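Local coordinates for photosystem II assembly protein Ycf48 (Thermosynechococcus elongatus, PDB 5OJ5) that probably assists early photosystem II assembly and replacement of photodamaged D1, and binds the C-terminal extension of the D1 precursor, at residues Met185-Arg190 with Arg226-Gly231; Gly271-Ala276 with Asn314-Leu319; Leu93-Ser98 with Pro118-His123. One frame throughout, in Å; residues are numbered along the deposited sequence.

Interaction 1: residues Met185-Arg190 with Arg226-Gly231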
ATOM      1  N   MET A 185      -3.451  -2.428 -13.661  1.00 11.19           N
ATOM      2  CA  MET A 185      -2.471  -3.087 -12.803  1.00 10.95           C
ATOM      3  C   MET A 185      -3.161  -3.785 -11.646  1.00 10.62           C
ATOM      4  O   MET A 185      -4.042  -3.232 -11.001  1.00 12.13           O
ATOM      5  CB  MET A 185      -1.551  -1.984 -12.241  1.00 13.09           C
ATOM      6  CG  MET A 185      -0.791  -1.184 -13.295  1.00 14.02           C
ATOM      7  SD  MET A 185       0.178   0.171 -12.699  1.00 14.66           S
ATOM      8  CE  MET A 185      -1.055   1.163 -11.928  1.00 17.08           C
ATOM      9  N   ARG A 186      -2.722  -4.998 -11.339  1.00 10.33           N
ATOM     10  CA  ARG A 186      -3.201  -5.740 -10.188  1.00 10.89           C
ATOM     11  C   ARG A 186      -2.662  -5.167  -8.871  1.00  9.90           C
ATOM     12  O   ARG A 186      -3.325  -5.238  -7.831  1.00 11.98           O
ATOM     13  CB  ARG A 186      -2.755  -7.213 -10.338  1.00 12.37           C
ATOM     14  CG  ARG A 186      -3.322  -8.145  -9.315  1.00 15.24           C
ATOM     15  CD  ARG A 186      -2.846  -9.535  -9.589  1.00 14.97           C
ATOM     16  NE  ARG A 186      -3.620 -10.531  -8.881  1.00 18.84           N
ATOM     17  CZ  ARG A 186      -4.634 -11.253  -9.369  1.00 24.33           C
ATOM     18  NH1 ARG A 186      -5.103 -11.145 -10.621  1.00 27.33           N
ATOM     19  NH2 ARG A 186      -5.219 -12.124  -8.552  1.00 26.85           N
ATOM     20  N   ASN A 187      -1.464  -4.606  -8.890  1.00  9.47           N
ATOM     21  CA  ASN A 187      -0.823  -4.041  -7.712  1.00  9.25           C
ATOM     22  C   ASN A 187       0.286  -3.141  -8.221  1.00  9.24           C
ATOM     23  O   ASN A 187       0.782  -3.326  -9.338  1.00  9.22           O
ATOM     24  CB  ASN A 187      -0.298  -5.125  -6.747  1.00  9.57           C
ATOM     25  CG  ASN A 187      -1.270  -5.443  -5.637  1.00 10.97           C
ATOM     26  OD1 ASN A 187      -1.796  -4.536  -4.994  1.00 13.12           O
ATOM     27  ND2 ASN A 187      -1.484  -6.724  -5.361  1.00 11.47           N
ATOM     28  N   LEU A 188       0.672  -2.179  -7.380  1.00  9.35           N
ATOM     29  CA  LEU A 188       1.656  -1.163  -7.707  1.00  9.23           C
ATOM     30  C   LEU A 188       2.382  -0.791  -6.430  1.00  9.99           C
ATOM     31  O   LEU A 188       1.731  -0.507  -5.426  1.00 11.97           O
ATOM     32  CB  LEU A 188       0.925   0.069  -8.270  1.00 11.26           C
ATOM     33  CG  LEU A 188       1.762   1.300  -8.565  1.00 10.62           C
ATOM     34  CD1 LEU A 188       2.782   1.059  -9.660  1.00 11.07           C
ATOM     35  CD2 LEU A 188       0.861   2.479  -8.929  1.00 12.55           C
ATOM     36  N   ASN A 189       3.708  -0.746  -6.468  1.00  9.75           N
ATOM     37  CA  ASN A 189       4.489  -0.311  -5.302  1.00 10.03           C
ATOM     38  C   ASN A 189       5.637   0.560  -5.765  1.00 10.49           C
ATOM     39  O   ASN A 189       6.111   0.456  -6.905  1.00 10.18           O
ATOM     40  CB  ASN A 189       4.981  -1.500  -4.465  1.00 11.51           C
ATOM     41  CG  ASN A 189       3.961  -1.917  -3.441  1.00 13.17           C
ATOM     42  OD1 ASN A 189       3.521  -1.080  -2.647  1.00 15.51           O
ATOM     43  ND2 ASN A 189       3.538  -3.165  -3.464  1.00 16.18           N
ATOM     44  N   ARG A 190       6.114   1.403  -4.859  1.00 12.88           N
ATOM     45  CA  ARG A 190       7.129   2.414  -5.109  1.00 12.74           C
ATOM     46  C   ARG A 190       8.369   2.171  -4.251  1.00 13.11           C
ATOM     47  O   ARG A 190       8.253   1.734  -3.097  1.00 16.26           O
ATOM     48  CB  ARG A 190       6.538   3.798  -4.768  1.00 14.74           C
ATOM     49  CG  ARG A 190       7.422   4.945  -5.205  1.00 15.01           C
ATOM     50  CD  ARG A 190       6.786   6.267  -4.795  1.00 18.05           C
ATOM     51  NE  ARG A 190       7.385   7.426  -5.445  1.00 19.68           N
ATOM     52  CZ  ARG A 190       8.423   8.111  -4.965  1.00 20.45           C
ATOM     53  NH1 ARG A 190       9.016   7.747  -3.829  1.00 21.69           N
ATOM     54  NH2 ARG A 190       8.883   9.147  -5.659  1.00 23.03           N
ATOM     55  N   ARG A 226       0.608 -17.606 -10.764  1.00 13.09           N
ATOM     56  CA  ARG A 226       0.509 -16.207 -11.157  1.00 11.99           C
ATOM     57  C   ARG A 226       0.968 -15.282 -10.035  1.00 11.81           C
ATOM     58  O   ARG A 226       0.822 -15.578  -8.840  1.00 12.37           O
ATOM     59  CB  ARG A 226      -0.924 -15.868 -11.560  1.00 13.55           C
ATOM     60  CG  ARG A 226      -1.466 -16.632 -12.745  1.00 16.03           C
ATOM     61  CD  ARG A 226      -0.615 -16.421 -13.975  1.00 18.46           C
ATOM     62  NE  ARG A 226      -1.143 -17.129 -15.136  1.00 20.14           N
ATOM     63  CZ  ARG A 226      -2.121 -16.684 -15.904  1.00 18.59           C
ATOM     64  NH1 ARG A 226      -2.656 -15.503 -15.674  1.00 19.46           N
ATOM     65  NH2 ARG A 226      -2.520 -17.380 -16.978  1.00 20.50           N
ATOM     66  N   LEU A 227       1.502 -14.129 -10.454  1.00 11.73           N
ATOM     67  CA  LEU A 227       1.885 -13.097  -9.507  1.00 11.44           C
ATOM     68  C   LEU A 227       0.662 -12.442  -8.907  1.00 11.09           C
ATOM     69  O   LEU A 227      -0.355 -12.221  -9.574  1.00 13.03           O
ATOM     70  CB  LEU A 227       2.667 -12.023 -10.257  1.00 11.49           C
ATOM     71  CG  LEU A 227       4.055 -12.398 -10.701  1.00 12.63           C
ATOM     72  CD1 LEU A 227       4.548 -11.466 -11.749  1.00 13.83           C
ATOM     73  CD2 LEU A 227       5.007 -12.356  -9.452  1.00 16.86           C
ATOM     74  N   HIS A 228       0.763 -12.116  -7.629  1.00 11.78           N
ATOM     75  CA  HIS A 228      -0.257 -11.343  -6.955  0.59 11.66           C
ATOM     76  C   HIS A 228       0.188  -9.942  -6.570  1.00 10.24           C
ATOM     77  O   HIS A 228      -0.515  -8.966  -6.815  1.00 11.94           O
ATOM     78  CB  HIS A 228      -0.764 -12.002  -5.684  0.59 13.32           C
ATOM     79  CG  HIS A 228      -1.855 -11.196  -5.097  0.59 15.04           C
ATOM     80  ND1 HIS A 228      -3.008 -10.929  -5.809  0.59 18.52           N
ATOM     81  CD2 HIS A 228      -1.906 -10.424  -3.985  0.59 15.56           C
ATOM     82  CE1 HIS A 228      -3.768 -10.106  -5.117  0.59 18.24           C
ATOM     83  NE2 HIS A 228      -3.128  -9.790  -4.005  0.59 16.73           N
ATOM     84  N   ASN A 229       1.368  -9.811  -5.959  1.00  9.88           N
ATOM     85  CA  ASN A 229       1.871  -8.526  -5.485  1.00 10.11           C
ATOM     86  C   ASN A 229       3.386  -8.545  -5.546  1.00  9.47           C
ATOM     87  O   ASN A 229       3.993  -9.613  -5.491  1.00 10.12           O
ATOM     88  CB  ASN A 229       1.357  -8.208  -4.065  1.00 10.05           C
ATOM     89  CG  ASN A 229       1.410  -6.734  -3.703  1.00  9.67           C
ATOM     90  OD1 ASN A 229       1.872  -5.888  -4.487  1.00  9.84           O
ATOM     91  ND2 ASN A 229       0.924  -6.409  -2.505  1.00 10.86           N
ATOM     92  N   MET A 230       3.965  -7.354  -5.681  1.00  9.45           N
ATOM     93  CA  MET A 230       5.420  -7.202  -5.706  1.00  9.81           C
ATOM     94  C   MET A 230       5.765  -5.866  -5.094  1.00  9.50           C
ATOM     95  O   MET A 230       4.981  -4.905  -5.197  1.00 10.17           O
ATOM     96  CB  MET A 230       6.002  -7.222  -7.111  1.00  9.85           C
ATOM     97  CG  MET A 230       5.832  -8.567  -7.784  1.00 10.65           C
ATOM     98  SD  MET A 230       6.519  -8.624  -9.458  1.00 11.28           S
ATOM     99  CE  MET A 230       8.250  -8.578  -9.062  1.00 13.28           C
ATOM    100  N   GLY A 231       6.971  -5.768  -4.525  1.00  9.24           N
ATOM    101  CA  GLY A 231       7.471  -4.526  -3.969  1.00  9.50           C
ATOM    102  C   GLY A 231       8.945  -4.574  -3.772  1.00  9.39           C
ATOM    103  O   GLY A 231       9.622  -5.473  -4.281  1.00 10.08           O
TER
HETATM  104  O   HOH W   1      -2.616  -7.659  -2.671  1.00 18.75           O
HETATM  105  O   HOH W   2       1.188  -3.715  -1.522  1.00 21.44           O

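Interaction 2: residues Gly271-Ala276 with Asn314-Leu319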
ATOM      1  N   GLY A 271      -3.709 -17.451   0.997  1.00 19.29           N
ATOM      2  CA  GLY A 271      -3.058 -16.510   0.148  1.00 17.85           C
ATOM      3  C   GLY A 271      -2.549 -15.334   0.948  1.00 16.12           C
ATOM      4  O   GLY A 271      -3.134 -14.903   1.952  1.00 19.73           O
ATOM      5  N   PHE A 272      -1.451 -14.783   0.468  1.00 12.61           N
ATOM      6  CA  PHE A 272      -0.919 -13.571   1.063  1.00 11.74           C
ATOM      7  C   PHE A 272      -1.263 -12.368   0.201  1.00 10.70           C
ATOM      8  O   PHE A 272      -1.444 -12.471  -1.012  1.00 12.10           O
ATOM      9  CB  PHE A 272       0.599 -13.651   1.287  1.00 12.47           C
ATOM     10  CG  PHE A 272       0.943 -14.768   2.200  1.00 13.72           C
ATOM     11  CD1 PHE A 272       1.657 -15.896   1.744  1.00 16.68           C
ATOM     12  CD2 PHE A 272       0.518 -14.741   3.505  1.00 16.11           C
ATOM     13  CE1 PHE A 272       1.976 -16.962   2.609  1.00 18.53           C
ATOM     14  CE2 PHE A 272       0.819 -15.810   4.387  1.00 18.40           C
ATOM     15  CZ  PHE A 272       1.535 -16.904   3.917  1.00 18.90           C
ATOM     16  N   LEU A 273      -1.298 -11.200   0.842  1.00 10.86           N
ATOM     17  CA  LEU A 273      -1.766  -9.972   0.218  1.00 10.47           C
ATOM     18  C   LEU A 273      -0.712  -8.892   0.227  1.00 10.31           C
ATOM     19  O   LEU A 273      -0.669  -8.100  -0.703  1.00 11.64           O
ATOM     20  CB  LEU A 273      -3.043  -9.514   0.913  1.00 11.89           C
ATOM     21  CG  LEU A 273      -4.205 -10.510   0.769  1.00 13.78           C
ATOM     22  CD1 LEU A 273      -5.317 -10.236   1.745  1.00 14.68           C
ATOM     23  CD2 LEU A 273      -4.702 -10.511  -0.661  1.00 15.89           C
ATOM     24  N   ASP A 274       0.105  -8.776   1.287  1.00  9.94           N
ATOM     25  CA  ASP A 274       1.109  -7.725   1.349  1.00  9.68           C
ATOM     26  C   ASP A 274       2.269  -8.177   2.214  1.00  9.48           C
ATOM     27  O   ASP A 274       2.133  -9.076   3.060  1.00  9.89           O
ATOM     28  CB  ASP A 274       0.521  -6.420   1.909  1.00 10.88           C
ATOM     29  CG  ASP A 274       1.334  -5.204   1.546  1.00 10.76           C
ATOM     30  OD1 ASP A 274       2.130  -5.276   0.575  1.00 10.97           O
ATOM     31  OD2 ASP A 274       1.099  -4.140   2.145  1.00 13.72           O
ATOM     32  N   LEU A 275       3.412  -7.539   1.977  1.00  9.50           N
ATOM     33  CA  LEU A 275       4.659  -7.839   2.670  1.00 10.18           C
ATOM     34  C   LEU A 275       5.310  -6.492   2.956  1.00 10.11           C
ATOM     35  O   LEU A 275       5.385  -5.642   2.051  1.00 11.15           O
ATOM     36  CB  LEU A 275       5.551  -8.691   1.745  1.00 11.07           C
ATOM     37  CG  LEU A 275       6.880  -9.181   2.313  1.00 11.60           C
ATOM     38  CD1 LEU A 275       7.322 -10.411   1.553  1.00 14.42           C
ATOM     39  CD2 LEU A 275       7.956  -8.144   2.200  1.00 12.05           C
ATOM     40  N   ALA A 276       5.755  -6.261   4.183  1.00 10.00           N
ATOM     41  CA  ALA A 276       6.439  -5.016   4.488  1.00 10.31           C
ATOM     42  C   ALA A 276       7.462  -5.212   5.576  1.00 10.48           C
ATOM     43  O   ALA A 276       7.278  -6.027   6.484  1.00 11.66           O
ATOM     44  CB  ALA A 276       5.449  -3.919   4.914  1.00 12.46           C
ATOM     45  N   ASN A 314      -9.549 -10.309   6.260  1.00 18.31           N
ATOM     46  CA  ASN A 314      -8.327 -10.343   5.476  1.00 17.27           C
ATOM     47  C   ASN A 314      -7.473  -9.141   5.860  1.00 14.68           C
ATOM     48  O   ASN A 314      -7.984  -8.067   6.214  1.00 17.55           O
ATOM     49  CB  ASN A 314      -8.644 -10.265   3.987  1.00 20.09           C
ATOM     50  CG  ASN A 314      -9.547 -11.380   3.518  1.00 20.41           C
ATOM     51  OD1 ASN A 314      -9.493 -12.499   4.027  1.00 20.65           O
ATOM     52  ND2 ASN A 314     -10.342 -11.091   2.496  1.00 25.35           N
ATOM     53  N   PHE A 315      -6.170  -9.285   5.772  1.00 13.20           N
ATOM     54  CA  PHE A 315      -5.242  -8.208   6.083  1.00 12.73           C
ATOM     55  C   PHE A 315      -4.549  -7.825   4.772  1.00 12.16           C
ATOM     56  O   PHE A 315      -3.706  -8.565   4.251  1.00 14.52           O
ATOM     57  CB  PHE A 315      -4.260  -8.637   7.153  1.00 13.29           C
ATOM     58  CG  PHE A 315      -4.895  -8.893   8.453  1.00 13.87           C
ATOM     59  CD1 PHE A 315      -5.795  -7.996   9.012  1.00 15.96           C
ATOM     60  CD2 PHE A 315      -4.531 -10.058   9.148  1.00 17.48           C
ATOM     61  CE1 PHE A 315      -6.376  -8.278  10.270  1.00 18.42           C
ATOM     62  CE2 PHE A 315      -5.061 -10.327  10.366  1.00 19.02           C
ATOM     63  CZ  PHE A 315      -5.986  -9.448  10.928  1.00 19.01           C
ATOM     64  N   TYR A 316      -4.962  -6.700   4.193  1.00 12.02           N
ATOM     65  CA  TYR A 316      -4.702  -6.299   2.795  0.53 13.14           C
ATOM     66  C   TYR A 316      -3.428  -5.528   2.604  1.00 11.73           C
ATOM     67  O   TYR A 316      -2.864  -5.564   1.511  1.00 13.08           O
ATOM     68  CB  TYR A 316      -5.789  -5.346   2.226  0.53 12.72           C
ATOM     69  CG  TYR A 316      -7.086  -6.056   2.057  0.53 15.80           C
ATOM     70  CD1 TYR A 316      -7.311  -6.915   0.976  0.53 19.30           C
ATOM     71  CD2 TYR A 316      -8.064  -5.954   3.031  0.53 19.57           C
ATOM     72  CE1 TYR A 316      -8.529  -7.597   0.837  0.53 21.86           C
ATOM     73  CE2 TYR A 316      -9.240  -6.627   2.922  0.53 22.16           C
ATOM     74  CZ  TYR A 316      -9.475  -7.450   1.830  0.53 22.88           C
ATOM     75  OH  TYR A 316     -10.673  -8.121   1.743  0.53 24.80           O
ATOM     76  N   LYS A 317      -3.044  -4.726   3.597  1.00 11.60           N
ATOM     77  CA  LYS A 317      -2.005  -3.713   3.403  0.53 11.72           C
ATOM     78  C   LYS A 317      -1.294  -3.526   4.726  1.00 10.91           C
ATOM     79  O   LYS A 317      -1.968  -3.373   5.735  1.00 13.21           O
ATOM     80  CB  LYS A 317      -2.639  -2.376   2.953  0.53 13.97           C
ATOM     81  CG  LYS A 317      -1.666  -1.384   2.309  0.53 15.94           C
ATOM     82  CD  LYS A 317      -2.433  -0.412   1.369  0.53 17.70           C
ATOM     83  CE  LYS A 317      -1.580   0.731   0.886  0.53 20.42           C
ATOM     84  NZ  LYS A 317      -0.330   0.297   0.201  0.53 17.24           N
ATOM     85  N   ILE A 318       0.027  -3.498   4.695  1.00 10.35           N
ATOM     86  CA  ILE A 318       0.842  -3.196   5.864  1.00 10.62           C
ATOM     87  C   ILE A 318       1.566  -1.883   5.596  1.00 10.46           C
ATOM     88  O   ILE A 318       2.271  -1.774   4.595  1.00 13.59           O
ATOM     89  CB  ILE A 318       1.896  -4.295   6.117  1.00 11.30           C
ATOM     90  CG1 ILE A 318       1.280  -5.707   6.209  1.00 12.14           C
ATOM     91  CG2 ILE A 318       2.734  -3.922   7.374  1.00 11.94           C
ATOM     92  CD1 ILE A 318       2.362  -6.776   5.985  1.00 13.43           C
ATOM     93  N   LEU A 319       1.445  -0.919   6.496  1.00 10.00           N
ATOM     94  CA  LEU A 319       2.081   0.390   6.346  1.00 11.95           C
ATOM     95  C   LEU A 319       2.915   0.659   7.586  1.00 12.57           C
ATOM     96  O   LEU A 319       2.354   0.884   8.657  1.00 16.25           O
ATOM     97  CB  LEU A 319       1.021   1.477   6.178  1.00 13.34           C
ATOM     98  CG  LEU A 319       0.211   1.383   4.889  1.00 15.24           C
ATOM     99  CD1 LEU A 319      -0.865   2.439   4.839  1.00 19.30           C
ATOM    100  CD2 LEU A 319       1.103   1.591   3.626  1.00 20.40           C
TER
HETATM  101  O   HOH W   3       1.704  -1.609   1.389  1.00 25.38           O

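Interaction 3: residues Leu93-Ser98 with Pro118-His123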
ATOM      1  N   LEU A  93     -16.322  15.362   3.329  1.00 13.06           N
ATOM      2  CA  LEU A  93     -16.291  16.519   2.446  1.00 13.84           C
ATOM      3  C   LEU A  93     -17.589  16.612   1.661  1.00 13.72           C
ATOM      4  O   LEU A  93     -18.171  15.602   1.249  1.00 15.00           O
ATOM      5  CB  LEU A  93     -15.094  16.434   1.523  1.00 15.91           C
ATOM      6  CG  LEU A  93     -13.717  16.594   2.222  1.00 18.18           C
ATOM      7  CD1 LEU A  93     -12.629  16.149   1.263  1.00 20.39           C
ATOM      8  CD2 LEU A  93     -13.504  18.024   2.716  1.00 20.91           C
ATOM      9  N   VAL A  94     -18.040  17.844   1.445  1.00 13.64           N
ATOM     10  CA  VAL A  94     -19.267  18.061   0.707  1.00 13.39           C
ATOM     11  C   VAL A  94     -18.868  18.085  -0.764  1.00 14.37           C
ATOM     12  O   VAL A  94     -18.603  19.130  -1.358  1.00 18.46           O
ATOM     13  CB  VAL A  94     -20.020  19.309   1.164  1.00 15.10           C
ATOM     14  CG1 VAL A  94     -21.299  19.474   0.308  1.00 18.00           C
ATOM     15  CG2 VAL A  94     -20.403  19.211   2.609  1.00 14.95           C
ATOM     16  N   LEU A  95     -18.819  16.918  -1.355  1.00 14.59           N
ATOM     17  CA  LEU A  95     -18.479  16.677  -2.750  1.00 15.29           C
ATOM     18  C   LEU A  95     -19.761  16.519  -3.546  1.00 17.94           C
ATOM     19  O   LEU A  95     -20.871  16.551  -3.009  1.00 19.48           O
ATOM     20  CB  LEU A  95     -17.631  15.408  -2.890  1.00 16.67           C
ATOM     21  CG  LEU A  95     -16.371  15.388  -2.068  1.00 18.85           C
ATOM     22  CD1 LEU A  95     -15.702  14.008  -2.077  1.00 20.12           C
ATOM     23  CD2 LEU A  95     -15.381  16.439  -2.601  1.00 22.72           C
ATOM     24  N   ASP A  96     -19.625  16.353  -4.861  1.00 18.45           N
ATOM     25  CA  ASP A  96     -20.841  16.145  -5.655  1.00 20.61           C
ATOM     26  C   ASP A  96     -21.539  14.806  -5.359  1.00 20.46           C
ATOM     27  O   ASP A  96     -22.761  14.709  -5.504  1.00 22.27           O
ATOM     28  CB  ASP A  96     -20.587  16.368  -7.137  1.00 24.50           C
ATOM     29  CG  ASP A  96     -19.543  15.468  -7.707  1.00 27.01           C
ATOM     30  OD1 ASP A  96     -18.627  15.012  -6.994  1.00 25.72           O
ATOM     31  OD2 ASP A  96     -19.623  15.257  -8.930  1.00 31.80           O
ATOM     32  N   HIS A  97     -20.799  13.783  -4.959  1.00 20.25           N
ATOM     33  CA  HIS A  97     -21.401  12.523  -4.544  1.00 20.63           C
ATOM     34  C   HIS A  97     -20.388  11.861  -3.634  1.00 18.16           C
ATOM     35  O   HIS A  97     -19.260  12.327  -3.509  1.00 18.85           O
ATOM     36  CB  HIS A  97     -21.776  11.644  -5.748  1.00 22.15           C
ATOM     37  CG  HIS A  97     -20.604  11.232  -6.594  1.00 20.56           C
ATOM     38  ND1 HIS A  97     -19.791  10.169  -6.273  1.00 22.28           N
ATOM     39  CD2 HIS A  97     -20.163  11.700  -7.789  1.00 22.55           C
ATOM     40  CE1 HIS A  97     -18.866  10.030  -7.212  1.00 22.30           C
ATOM     41  NE2 HIS A  97     -19.063  10.955  -8.135  1.00 22.73           N
ATOM     42  N   SER A  98     -20.776  10.749  -3.014  1.00 18.61           N
ATOM     43  CA  SER A  98     -19.874  10.025  -2.127  1.00 18.01           C
ATOM     44  C   SER A  98     -19.485   8.659  -2.653  1.00 17.99           C
ATOM     45  O   SER A  98     -18.983   7.843  -1.883  1.00 23.68           O
ATOM     46  CB  SER A  98     -20.469   9.849  -0.745  1.00 19.00           C
ATOM     47  OG  SER A  98     -21.662   9.092  -0.832  1.00 21.94           O
ATOM     48  N   PRO A 118     -14.323   7.394  -9.436  1.00 15.68           N
ATOM     49  CA  PRO A 118     -14.013   8.068 -10.690  1.00 16.40           C
ATOM     50  C   PRO A 118     -13.146   9.300 -10.428  1.00 14.22           C
ATOM     51  O   PRO A 118     -13.045   9.760  -9.273  1.00 14.90           O
ATOM     52  CB  PRO A 118     -15.408   8.430 -11.241  1.00 18.76           C
ATOM     53  CG  PRO A 118     -16.237   8.538 -10.063  1.00 21.47           C
ATOM     54  CD  PRO A 118     -15.757   7.462  -9.118  1.00 18.33           C
ATOM     55  N   PRO A 119     -12.501   9.828 -11.468  1.00 14.33           N
ATOM     56  CA  PRO A 119     -11.363  10.718 -11.258  1.00 13.15           C
ATOM     57  C   PRO A 119     -11.655  11.843 -10.298  1.00 12.60           C
ATOM     58  O   PRO A 119     -12.572  12.656 -10.503  1.00 14.25           O
ATOM     59  CB  PRO A 119     -11.046  11.199 -12.677  1.00 15.10           C
ATOM     60  CG  PRO A 119     -11.447  10.022 -13.537  1.00 16.44           C
ATOM     61  CD  PRO A 119     -12.691   9.475 -12.893  1.00 16.32           C
ATOM     62  N   ILE A 120     -10.824  11.930  -9.259  1.00 11.47           N
ATOM     63  CA  ILE A 120     -10.890  13.015  -8.293  1.00 11.35           C
ATOM     64  C   ILE A 120      -9.496  13.188  -7.725  1.00 10.81           C
ATOM     65  O   ILE A 120      -8.753  12.222  -7.507  1.00 10.50           O
ATOM     66  CB  ILE A 120     -11.933  12.738  -7.178  1.00 12.07           C
ATOM     67  CG1 ILE A 120     -12.068  13.936  -6.229  1.00 13.28           C
ATOM     68  CG2 ILE A 120     -11.650  11.429  -6.442  1.00 13.03           C
ATOM     69  CD1 ILE A 120     -13.339  13.918  -5.409  1.00 15.59           C
ATOM     70  N   MET A 121      -9.176  14.457  -7.455  1.00 10.68           N
ATOM     71  CA  MET A 121      -7.941  14.837  -6.778  1.00 10.89           C
ATOM     72  C   MET A 121      -8.262  15.943  -5.784  1.00 10.56           C
ATOM     73  O   MET A 121      -8.880  16.948  -6.141  1.00 11.53           O
ATOM     74  CB  MET A 121      -6.891  15.312  -7.788  1.00 11.75           C
ATOM     75  CG  MET A 121      -5.603  15.809  -7.123  1.00 13.24           C
ATOM     76  SD  MET A 121      -4.319  16.257  -8.276  1.00 14.42           S
ATOM     77  CE  MET A 121      -3.872  14.656  -8.895  1.00 16.00           C
ATOM     78  N   LEU A 122      -7.806  15.744  -4.556  1.00 10.52           N
ATOM     79  CA  LEU A 122      -7.935  16.724  -3.488  1.00 10.57           C
ATOM     80  C   LEU A 122      -6.543  17.100  -2.998  1.00  9.77           C
ATOM     81  O   LEU A 122      -5.599  16.286  -3.018  1.00 10.17           O
ATOM     82  CB  LEU A 122      -8.707  16.123  -2.322  1.00 11.81           C
ATOM     83  CG  LEU A 122     -10.074  15.529  -2.659  1.00 13.10           C
ATOM     84  CD1 LEU A 122     -10.680  14.844  -1.448  1.00 17.00           C
ATOM     85  CD2 LEU A 122     -11.013  16.557  -3.210  1.00 16.72           C
ATOM     86  N   HIS A 123      -6.417  18.337  -2.528  1.00 10.55           N
ATOM     87  CA  HIS A 123      -5.141  18.885  -2.124  1.00 10.39           C
ATOM     88  C   HIS A 123      -5.325  19.759  -0.902  1.00 10.31           C
ATOM     89  O   HIS A 123      -6.315  20.499  -0.774  1.00 11.89           O
ATOM     90  CB  HIS A 123      -4.566  19.683  -3.312  1.00 11.64           C
ATOM     91  CG  HIS A 123      -3.242  20.342  -3.058  1.00 12.04           C
ATOM     92  ND1 HIS A 123      -3.083  21.703  -3.129  1.00 15.16           N
ATOM     93  CD2 HIS A 123      -2.022  19.837  -2.808  1.00 12.46           C
ATOM     94  CE1 HIS A 123      -1.814  22.011  -2.926  1.00 14.60           C
ATOM     95  NE2 HIS A 123      -1.146  20.896  -2.707  1.00 13.06           N
TER

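Interaction 1: residues Met185-Arg190 with Arg226-Gly231
Asn187 and Asn189 each send a side-chain hydrogen bond to a backbone carbonyl of 226-231. Asn187 ND2 meets His228 O at 2.8 Å, the oxygen lying nearly in the Asn187 amide plane. Asn189 ND2 reaches Met230 O, also at 2.8 Å, from above the plane of that carbonyl. A third bond is side chain to side chain: CG of Arg186 lies anti to the backbone N (chi1 -173°) and the chain stays extended to NE, which is 3.2 Å from His228 ND1 in one of two modelled conformers of His228. Guanidinium and imidazole planes stand almost perpendicular there, while Arg186 NH1 binds Ser201 O.

Stacking comes next. The amides of Asn187 and Asn229 lie 18° from parallel, with Asn187 ND2 3.3 Å from Asn229 CG. Waters take further N-H groups: one accepts from Asn187 ND2 and is also hydrogen-bonded to His228 NE2, and another bridges Asn189 ND2 and Asn229 ND2, which also bonds Leu273 O on the next blade.

The inner strands of neighbouring propeller blades run nearly parallel, axes 6.3 Å apart. A classic beta bulge at His228 and Asn229 faces strand 238-242, while strand 196-199 lies beside 187-190 and packs against Leu227 and Met230.

Interaction 2: residues Gly271-Ala276 with Asn314-Leu319
Asp274 and Ile318 join the inner strands of two adjacent blades of the seven-bladed beta-propeller. The strands run nearly parallel, 13° apart, and side chains fill the gap. A classic beta bulge, with Leu273 and Asp274 both opposite Ala286, lets these consecutive residues both point at 314-319.

Asp274 CG is anti to the backbone N (chi1 -159°), and the carboxylate extends to the neighbouring backbone, where OD2 accepts from Ile318 N at 2.8 Å through its anti lone pair. The bond is close to straight, at 172°. A water 2.7 Å from the same OD2 accepts from NZ in one of two modelled conformers of Lys317, so it lies between the carboxylate and the ammonium group, whose charged atoms are not in contact.

Beyond the carboxylate, Ile318 turns its CG2 branch to Ala276 CB, 3.7 Å away, and sends CD1 back over the Asp274 carbonyl. At the other end Leu273 CD1 comes obliquely at the Tyr316 ring, near CD1 in one of two conformers, and also touches Asn314 CB. Asn314 OD1 is held by Ala289 N. The same Leu273 methyl lies 3.4 Å from Phe315 O, a buried carbonyl oxygen with no polar partner in the model.

Interaction 3: residues Leu93-Ser98 with Pro118-His123
His97 ND1 accepts a hydrogen bond from Asp99 N, and the neighbouring CE1-NE2 edge of the ring, which stacks on Tyr100, touches Pro118 CG. The setting is a blade junction of the beta-propeller: 93-98 belongs to the connection from the outermost strand of one blade, 89-90, to the first strand of the next, 101-108, and it packs on the third strand of that next blade. His97 CG sits between the backbone N and the carbonyl carbon (chi1 62°), and CE1 lies 4.2 Å from Pro118 CG. A cis peptide bond precedes that proline, in the turn between two strands of the blade.

Val94 is the centre of an inverse gamma turn, closed by a weak bond from Leu95 N to Leu93 O. Leu93 and Leu95 on either side of it both point at strand 120-124. The bound D1 peptide hydrogen-bonds to the backbone of Val94 and packs apolar side chains on Leu93, Leu95 and Leu122.

The rest is apolar. The side chains of Leu95 and Ile120 cross obliquely, CD1 to CD1 at 4.1 Å, and Phe102 packs against both. Leu93 and Leu122 reach toward each other tip to tip, with their CD1 methyls 3.6 Å apart.

In the fold
Interactions 1 and 2 are neighbours near the middle of the propeller, with centres about 11 Å apart. They share a polar link: Asn229 ND2 lies 2.9 Å from Leu273 O, a probable hydrogen bond, so strand 227-232 is joined to 187-190 and to 272-277 in turn. Interaction 3 stands apart, its centre about 26 Å from that of interaction 1 and about 27 Å from that of interaction 2, with nearest atoms still about 13 and 16 Å away. It is here that the bound D1 peptide makes contact, with the Val94 backbone and with Leu93, Leu95 and Leu122. In interaction 1, segment 226-231 begins with Arg226 of the Arg-rich patch.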